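Side-chain contact in L-Ala-D/L-Glu Epimerase (Escherichia coli, PDB 1JPD), which belongs to the enolase superfamily, pairing a mandelate racemase/muconate lactonizing enzyme-type N-terminal domain with a TIM-barrel-like C-terminal domain: residues 75-78 and 79-82. Numbering follows the deposited sequence.
Sequences GLTR and EELQ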
loop_
_atom_site.group_PDB
_atom_site.type_symbol
_atom_site.label_atom_id
_atom_site.label_comp_id
_atom_site.label_asym_id
_atom_site.label_seq_id
_atom_site.Cartn_x
_atom_site.Cartn_y
_atom_site.Cartn_z
ATOM N N GLY A 75 10.278 21.316 17.509
ATOM C CA GLY A 75 9.554 20.223 18.149
ATOM C C GLY A 75 8.183 19.843 17.609
ATOM O O GLY A 75 7.337 19.347 18.365
ATOM N N LEU A 76 7.961 20.055 16.312
ATOM C CA LEU A 76 6.683 19.737 15.672
ATOM C C LEU A 76 6.228 18.314 15.965
ATOM O O LEU A 76 6.872 17.360 15.546
ATOM C CB LEU A 76 6.799 19.910 14.159
ATOM C CG LEU A 76 5.506 19.713 13.371
ATOM C CD1 LEU A 76 4.541 20.839 13.714
ATOM C CD2 LEU A 76 5.805 19.700 11.878
ATOM N N THR A 77 5.120 18.168 16.679
ATOM C CA THR A 77 4.616 16.836 16.991
ATOM C C THR A 77 3.840 16.289 15.801
ATOM O O THR A 77 3.605 16.995 14.821
ATOM C CB THR A 77 3.668 16.848 18.205
ATOM O OG1 THR A 77 2.596 17.766 17.960
ATOM C CG2 THR A 77 4.413 17.246 19.467
ATOM N N ARG A 78 3.448 15.024 15.897
ATOM C CA ARG A 78 2.689 14.374 14.842
ATOM C C ARG A 78 1.307 14.997 14.730
ATOM O O ARG A 78 0.783 15.169 13.630
ATOM C CB ARG A 78 2.556 12.882 15.139
ATOM C CG ARG A 78 3.792 12.068 14.799
ATOM C CD ARG A 78 3.938 10.886 15.737
ATOM N NE ARG A 78 4.343 11.332 17.068
ATOM C CZ ARG A 78 4.269 10.587 18.164
ATOM N NH1 ARG A 78 3.803 9.345 18.097
ATOM N NH2 ARG A 78 4.662 11.085 19.328
ATOM N N GLU A 79 0.713 15.343 15.865
ATOM C CA GLU A 79 -0.614 15.940 15.839
ATOM C C GLU A 79 -0.590 17.285 15.118
ATOM O O GLU A 79 -1.524 17.616 14.389
ATOM C CB GLU A 79 -1.161 16.122 17.254
ATOM C CG GLU A 79 -2.629 16.504 17.270
ATOM C CD GLU A 79 -3.082 17.044 18.610
ATOM O OE1 GLU A 79 -3.183 16.258 19.577
ATOM O OE2 GLU A 79 -3.332 18.267 18.692
ATOM N N GLU A 80 0.484 18.050 15.312
ATOM C CA GLU A 80 0.617 19.361 14.676
ATOM C C GLU A 80 0.926 19.237 13.184
ATOM O O GLU A 80 0.523 20.083 12.387
ATOM C CB GLU A 80 1.725 20.189 15.354
ATOM C CG GLU A 80 1.575 20.376 16.866
ATOM C CD GLU A 80 2.651 21.275 17.467
ATOM O OE1 GLU A 80 2.551 22.515 17.329
ATOM O OE2 GLU A 80 3.605 20.742 18.073
ATOM N N LEU A 81 1.639 18.178 12.806
ATOM C CA LEU A 81 2.012 17.954 11.408
ATOM C C LEU A 81 0.828 17.725 10.471
ATOM O O LEU A 81 0.892 18.073 9.293
ATOM C CB LEU A 81 2.967 16.765 11.303
ATOM C CG LEU A 81 3.377 16.354 9.890
ATOM C CD1 LEU A 81 4.137 17.487 9.219
ATOM C CD2 LEU A 81 4.228 15.103 9.960
ATOM N N GLN A 82 -0.245 17.136 10.993
ATOM C CA GLN A 82 -1.440 16.845 10.203
ATOM C C GLN A 82 -2.117 18.103 9.655
ATOM O O GLN A 82 -2.788 18.062 8.617
ATOM C CB GLN A 82 -2.450 16.058 11.047
ATOM C CG GLN A 82 -1.921 14.752 11.629
ATOM C CD GLN A 82 -1.302 13.846 10.582
ATOM O OE1 GLN A 82 -1.910 13.558 9.552
ATOM N NE2 GLN A 82 -0.090 13.383 10.847
#
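T77 is the N-cap of helix 78-84, which follows the loop after helix 69-73, and T77 O accepts from L81 N at 3.1 Å in an i to i+4 backbone bond. T77 and E80 form a reciprocal capping box. T77 OG1, set between its own backbone N and carbonyl carbon (chi1 56°), accepts a weak bond from E80 N at 3.4 Å. In return the E80 side chain, with CG beside its backbone N (chi1 -55°) and extended beyond it, reaches back to the loop, and E80 OE2 takes two donors: T77 N at 3.3 Å, nearly straight but from above the carboxylate plane, and T77 OG1, which meets the anti lone pair at 3.1 Å. L76, just before the N-cap, and L81, four residues after it, form a hydrophobic staple, with L76 CD2 lying 3.8 Å from L81 CD1 and the two side chains at about a right angle, while L76 CD1 rests against E80 CB. L81 also touches L94, and R78 makes a cation-pi contact with W99, so the turn is packed on helix 89-104 of the N-terminal domain. One step further on, R78 O receives two weak bonds from Q82, through backbone N and side-chain NE2, each 3.4 Å long.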